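Local coordinates for protein 3-polyprenyl-4-hydroxybenzoate decarboxylase and related decarboxylases (Pelotomaculum thermopropionicum, PDB 6H6X) that probably decarboxylates aromatic acids, reversibly, as a UbiD-family enzyme that uses a bound prenylated flavin together with manganese and potassium ions, at residues B[152-165]-B[264-276]. The protein carries 8 engineered substitutions. Numbering follows the deposited sequence.
Sequences RLQVTGPDRLGILI and YGPAAPRPVVEVT. With 4LU (1-deoxy-5-O-phosphono-1-(3,3,4,5-tetramethyl-9,11-dioxo-2,3,8,9,10,11-hexahydro-7H-quinolino[1,8-fg]pteridin-12-ium-7-y l)-D-ribitol), chain I.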
loop_
_atom_site.group_PDB
_atom_site.type_symbol
_atom_site.label_atom_id
_atom_site.label_comp_id
_atom_site.label_asym_id
_atom_site.label_seq_id
_atom_site.Cartn_x
_atom_site.Cartn_y
_atom_site.Cartn_z
ATOM N N ARG B 152 14.976 25.068 6.322
ATOM C CA ARG B 152 16.123 24.366 6.862
ATOM C C ARG B 152 17.244 25.374 7.142
ATOM O O ARG B 152 17.444 26.319 6.385
ATOM C CB ARG B 152 16.573 23.252 5.940
ATOM C CG ARG B 152 17.311 23.703 4.701
ATOM C CD ARG B 152 17.557 22.532 3.770
ATOM N NE ARG B 152 18.498 22.902 2.716
ATOM C CZ ARG B 152 18.483 22.484 1.447
ATOM N NH1 ARG B 152 17.543 21.653 0.968
ATOM N NH2 ARG B 152 19.425 22.931 0.631
ATOM N N LEU B 153 17.911 25.193 8.271
ATOM C CA LEU B 153 18.984 26.057 8.685
ATOM C C LEU B 153 20.214 25.184 8.977
ATOM O O LEU B 153 20.186 24.307 9.838
ATOM C CB LEU B 153 18.562 26.819 9.930
ATOM C CG LEU B 153 17.331 27.671 9.698
ATOM C CD1 LEU B 153 16.527 27.823 10.946
ATOM C CD2 LEU B 153 17.755 29.014 9.174
ATOM N N GLN B 154 21.272 25.369 8.201
ATOM C CA GLN B 154 22.515 24.642 8.418
ATOM C C GLN B 154 23.303 25.353 9.510
ATOM O O GLN B 154 23.521 26.557 9.440
ATOM C CB GLN B 154 23.357 24.576 7.127
ATOM C CG GLN B 154 24.533 23.583 7.227
ATOM C CD GLN B 154 25.438 23.585 6.020
ATOM O OE1 GLN B 154 25.031 23.938 4.904
ATOM N NE2 GLN B 154 26.685 23.164 6.239
ATOM N N VAL B 155 23.732 24.623 10.518
ATOM C CA VAL B 155 24.584 25.203 11.543
ATOM C C VAL B 155 25.991 25.267 10.958
ATOM O O VAL B 155 26.615 24.241 10.740
ATOM C CB VAL B 155 24.556 24.370 12.821
ATOM C CG1 VAL B 155 25.411 25.015 13.922
ATOM C CG2 VAL B 155 23.129 24.205 13.280
ATOM N N THR B 156 26.446 26.469 10.626
ATOM C CA THR B 156 27.755 26.654 10.004
ATOM C C THR B 156 28.818 27.267 10.952
ATOM O O THR B 156 29.995 27.233 10.635
ATOM C CB THR B 156 27.650 27.515 8.748
ATOM O OG1 THR B 156 27.109 28.776 9.105
ATOM C CG2 THR B 156 26.761 26.855 7.682
ATOM N N GLY B 157 28.412 27.824 12.088
ATOM C CA GLY B 157 29.352 28.212 13.133
ATOM C C GLY B 157 28.621 28.469 14.437
ATOM O O GLY B 157 27.414 28.270 14.499
ATOM N N PRO B 158 29.338 28.936 15.483
ATOM C CA PRO B 158 28.707 29.162 16.801
ATOM C C PRO B 158 27.444 30.056 16.787
ATOM O O PRO B 158 26.516 29.815 17.554
ATOM C CB PRO B 158 29.834 29.799 17.653
ATOM C CG PRO B 158 30.972 30.091 16.718
ATOM C CD PRO B 158 30.786 29.244 15.488
ATOM N N ASP B 159 27.438 31.040 15.897
ATOM C CA ASP B 159 26.395 32.048 15.813
ATOM C C ASP B 159 26.017 32.329 14.357
ATOM O O ASP B 159 25.595 33.436 14.010
ATOM C CB ASP B 159 26.896 33.347 16.493
ATOM C CG ASP B 159 28.031 34.061 15.698
ATOM O OD1 ASP B 159 28.740 33.410 14.889
ATOM O OD2 ASP B 159 28.186 35.288 15.889
ATOM N N ARG B 160 26.156 31.319 13.502
ATOM C CA ARG B 160 25.895 31.500 12.085
ATOM C C ARG B 160 25.056 30.332 11.539
ATOM O O ARG B 160 25.300 29.182 11.896
ATOM C CB ARG B 160 27.232 31.578 11.378
ATOM C CG ARG B 160 27.224 32.429 10.138
ATOM C CD ARG B 160 28.666 32.628 9.676
ATOM N NE ARG B 160 28.763 33.422 8.463
ATOM C CZ ARG B 160 28.741 34.758 8.412
ATOM N NH1 ARG B 160 28.604 35.501 9.519
ATOM N NH2 ARG B 160 28.854 35.367 7.233
ATOM N N LEU B 161 24.108 30.634 10.648
ATOM C CA LEU B 161 23.297 29.615 10.001
ATOM C C LEU B 161 23.172 29.894 8.533
ATOM O O LEU B 161 22.980 31.039 8.159
ATOM C CB LEU B 161 21.871 29.635 10.569
ATOM C CG LEU B 161 21.728 29.403 12.054
ATOM C CD1 LEU B 161 20.281 29.713 12.409
ATOM C CD2 LEU B 161 22.078 27.995 12.417
ATOM N N GLY B 162 23.219 28.856 7.709
ATOM C CA GLY B 162 22.878 28.961 6.274
ATOM C C GLY B 162 21.414 28.609 6.086
ATOM O O GLY B 162 20.877 27.725 6.735
ATOM N N ILE B 163 20.759 29.275 5.172
ATOM C CA ILE B 163 19.326 29.147 5.042
ATOM C C ILE B 163 18.972 28.997 3.566
ATOM O O ILE B 163 19.427 29.738 2.739
ATOM C CB ILE B 163 18.600 30.342 5.712
ATOM C CG1 ILE B 163 17.085 30.140 5.639
ATOM C CG2 ILE B 163 18.986 31.659 5.062
ATOM C CD1 ILE B 163 16.282 31.278 6.237
ATOM N N LEU B 164 18.174 27.992 3.268
ATOM C CA LEU B 164 17.529 27.849 1.975
ATOM C C LEU B 164 16.248 28.660 1.995
ATOM O O LEU B 164 15.371 28.386 2.805
ATOM C CB LEU B 164 17.238 26.376 1.690
ATOM C CG LEU B 164 16.289 26.153 0.505
ATOM C CD1 LEU B 164 16.936 26.622 -0.781
ATOM C CD2 LEU B 164 15.862 24.697 0.392
ATOM N N ILE B 165 16.148 29.676 1.145
ATOM C CA ILE B 165 14.919 30.437 0.976
ATOM C C ILE B 165 14.402 30.265 -0.464
ATOM O O ILE B 165 14.980 30.802 -1.406
ATOM C CB ILE B 165 15.123 31.947 1.297
ATOM C CG1 ILE B 165 15.917 32.150 2.586
ATOM C CG2 ILE B 165 13.788 32.690 1.408
ATOM C CD1 ILE B 165 16.121 33.613 2.928
ATOM N N TYR B 264 18.589 14.204 -2.425
ATOM C CA TYR B 264 19.402 15.283 -1.921
ATOM C C TYR B 264 19.075 16.590 -2.638
ATOM O O TYR B 264 18.940 16.612 -3.867
ATOM C CB TYR B 264 20.887 14.893 -1.949
ATOM C CG TYR B 264 21.162 13.864 -0.851
ATOM C CD1 TYR B 264 21.179 14.254 0.512
ATOM C CD2 TYR B 264 21.332 12.500 -1.147
ATOM C CE1 TYR B 264 21.397 13.333 1.537
ATOM C CE2 TYR B 264 21.543 11.568 -0.123
ATOM C CZ TYR B 264 21.578 11.985 1.222
ATOM O OH TYR B 264 21.782 11.049 2.230
ATOM N N GLY B 265 18.857 17.646 -1.840
ATOM C CA GLY B 265 18.942 19.035 -2.299
ATOM C C GLY B 265 20.420 19.392 -2.490
ATOM O O GLY B 265 21.216 19.233 -1.553
ATOM N N PRO B 266 20.809 19.848 -3.708
ATOM C CA PRO B 266 22.232 20.138 -3.941
ATOM C C PRO B 266 22.761 21.386 -3.190
ATOM O O PRO B 266 21.984 22.317 -2.855
ATOM C CB PRO B 266 22.314 20.312 -5.474
ATOM C CG PRO B 266 20.928 20.672 -5.913
ATOM C CD PRO B 266 20.004 19.976 -4.944
ATOM N N ALA B 267 24.067 21.356 -2.915
ATOM C CA ALA B 267 24.808 22.480 -2.338
ATOM C C ALA B 267 24.882 23.671 -3.301
ATOM O O ALA B 267 25.019 23.478 -4.516
ATOM C CB ALA B 267 26.213 22.028 -1.966
ATOM N N ALA B 268 24.761 24.884 -2.758
ATOM C CA ALA B 268 24.915 26.120 -3.535
ATOM C C ALA B 268 25.107 27.344 -2.613
ATOM O O ALA B 268 24.854 27.248 -1.401
ATOM C CB ALA B 268 23.721 26.332 -4.466
ATOM N N PRO B 269 25.557 28.489 -3.179
ATOM C CA PRO B 269 25.687 29.721 -2.369
ATOM C C PRO B 269 24.327 30.355 -2.004
ATOM O O PRO B 269 23.511 30.644 -2.894
ATOM C CB PRO B 269 26.503 30.670 -3.285
ATOM C CG PRO B 269 27.070 29.817 -4.372
ATOM C CD PRO B 269 26.117 28.675 -4.538
ATOM N N ARG B 270 24.106 30.592 -0.709
ATOM C CA ARG B 270 22.786 30.975 -0.179
ATOM C C ARG B 270 22.894 31.957 0.975
ATOM O O ARG B 270 23.988 32.158 1.519
ATOM C CB ARG B 270 22.039 29.706 0.273
ATOM C CG ARG B 270 21.454 28.951 -0.915
ATOM C CD ARG B 270 20.751 27.668 -0.577
ATOM N NE ARG B 270 20.419 26.973 -1.815
ATOM C CZ ARG B 270 20.789 25.732 -2.138
ATOM N NH1 ARG B 270 21.518 24.960 -1.322
ATOM N NH2 ARG B 270 20.403 25.247 -3.309
ATOM N N PRO B 271 21.758 32.557 1.386
ATOM C CA PRO B 271 21.876 33.552 2.452
ATOM C C PRO B 271 22.337 32.984 3.756
ATOM O O PRO B 271 22.390 31.768 3.948
ATOM C CB PRO B 271 20.476 34.122 2.561
ATOM C CG PRO B 271 19.981 34.042 1.159
ATOM C CD PRO B 271 20.497 32.720 0.648
ATOM N N VAL B 272 22.670 33.894 4.654
ATOM C CA VAL B 272 23.262 33.566 5.940
ATOM C C VAL B 272 22.539 34.359 7.042
ATOM O O VAL B 272 22.239 35.504 6.869
ATOM C CB VAL B 272 24.766 33.920 5.941
ATOM C CG1 VAL B 272 25.392 33.671 7.298
ATOM C CG2 VAL B 272 25.490 33.088 4.889
ATOM N N VAL B 273 22.278 33.715 8.163
ATOM C CA VAL B 273 21.697 34.321 9.314
ATOM C C VAL B 273 22.797 34.424 10.341
ATOM O O VAL B 273 23.427 33.417 10.648
ATOM C CB VAL B 273 20.577 33.422 9.932
ATOM C CG1 VAL B 273 20.081 33.983 11.265
ATOM C CG2 VAL B 273 19.412 33.275 8.965
ATOM N N GLU B 274 23.013 35.629 10.867
ATOM C CA GLU B 274 23.824 35.849 12.070
ATOM C C GLU B 274 22.881 35.876 13.262
ATOM O O GLU B 274 21.900 36.626 13.268
ATOM C CB GLU B 274 24.578 37.187 11.974
ATOM C CG GLU B 274 25.293 37.642 13.254
ATOM C CD GLU B 274 26.218 38.865 13.048
ATOM O OE1 GLU B 274 26.052 39.888 13.763
ATOM O OE2 GLU B 274 27.119 38.821 12.175
ATOM N N VAL B 275 23.193 35.105 14.295
ATOM C CA VAL B 275 22.321 35.037 15.462
ATOM C C VAL B 275 22.820 36.005 16.539
ATOM O O VAL B 275 24.019 36.026 16.866
ATOM C CB VAL B 275 22.008 33.583 15.942
ATOM C CG1 VAL B 275 22.654 32.528 15.083
ATOM C CG2 VAL B 275 22.247 33.330 17.429
ATOM N N THR B 276 21.883 36.820 17.038
ATOM C CA THR B 276 22.152 37.861 18.026
ATOM C C THR B 276 21.639 37.537 19.426
ATOM O O THR B 276 21.985 38.229 20.371
ATOM C CB THR B 276 21.581 39.198 17.564
ATOM O OG1 THR B 276 20.164 39.094 17.378
ATOM C CG2 THR B 276 22.225 39.608 16.224
HETATM C C9 4LU I . 8.497 23.140 5.251
HETATM C C8 4LU I . 8.555 22.149 6.276
HETATM C C7 4LU I . 9.742 21.497 6.626
HETATM C C10 4LU I . 10.779 25.055 2.956
HETATM C C6 4LU I . 10.943 21.684 5.716
HETATM N N3 4LU I . 13.102 26.495 2.390
HETATM C C2 4LU I . 11.880 26.965 1.978
HETATM C C13 4LU I . 12.651 19.830 6.748
HETATM C C5 4LU I . 12.359 21.080 5.942
HETATM C C1 4LU I . 13.091 22.232 3.895
HETATM O O2 4LU I . 11.814 28.064 1.345
HETATM N N1 4LU I . 10.744 26.262 2.267
HETATM C C4 4LU I . 13.245 25.322 3.075
HETATM O O4 4LU I . 14.381 24.935 3.450
HETATM C C4A 4LU I . 12.013 24.517 3.392
HETATM N N5 4LU I . 12.060 23.294 4.140
HETATM C C3 4LU I . 13.412 21.497 4.975
HETATM C C12 4LU I . 12.877 22.068 7.027
HETATM C C5A 4LU I . 10.888 22.823 4.794
HETATM C C7M 4LU I . 9.751 20.434 7.724
HETATM C C8M 4LU I . 7.257 21.907 6.999
HETATM C C9A 4LU I . 9.603 23.492 4.449
HETATM N N10 4LU I . 9.590 24.355 3.286
HETATM C "C1'" 4LU I . 8.342 24.910 2.766
HETATM C "C2'" 4LU I . 7.849 26.246 3.368
HETATM O "O2'" 4LU I . 7.947 26.303 4.795
HETATM C "C3'" 4LU I . 6.380 26.399 3.006
HETATM O "O3'" 4LU I . 6.209 26.172 1.605
HETATM C "C4'" 4LU I . 5.817 27.755 3.443
HETATM O "O4'" 4LU I . 4.361 27.791 3.542
HETATM C "C5'" 4LU I . 6.211 28.936 2.573
HETATM O "O5'" 4LU I . 5.523 30.006 3.255
HETATM P P 4LU I . 5.209 31.445 2.567
HETATM O O2P 4LU I . 4.679 32.367 3.681
HETATM O O3P 4LU I . 6.581 31.974 2.058
HETATM O O1P 4LU I . 4.150 31.135 1.508
#
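Leu-161 and Val-273 form the hydrogen-bonded pair at the middle of an antiparallel ladder between strands 160-163 and 272-276. Val-273 N reaches Leu-161 O at 2.8 Å and nearly straight (175°), and Leu-161 N returns a bond to Val-273 O. Val-275 N to Asp-159 O and Ile-163 N to Pro-271 O extend the ladder, each donor lying above the carbonyl plane rather than in it.

The buried, closely packed side is apolar: Leu-161 and Val-273 meet CB to CB at 4.1 Å, and Ile-163, with CG1 anti to its backbone N (chi1 -176°), turns CG2 onto Pro-271 CB at 3.8 Å. Ile-246 of strand 240-246 also packs on the proline. The other face opens toward solvent at Arg-160 and Glu-274. There Val-272 CG1 sits over one face of the Arg-160 guanidinium, 3.6 Å from its NE, while that arginine makes its salt bridge to Glu-252; Glu-274 stays beyond salt-bridge distance.

Past the ladder, Leu-164 and Arg-270 run side by side, Leu-164 CD1 3.7 Å from Arg-270 NE, and Leu-164 CD2 lies over the centre of the Arg-152 guanidinium. Arg-152 NH2 and Arg-270 NH1 come within 3.5 Å, the two guanidinium planes 84° apart; Pro-266 O, bonded by Arg-270 NH1, lies in the Arg-270 plane. Backbone Arg-152 N and Leu-164 O offer the flavin's O4 and N3 a donor and an acceptor. Arg-152 lies against the flavin with Arg-270 behind it, their charges probably offset by Glu-254, which salt-bridges both, and Glu-259, which takes Arg-152 NH1.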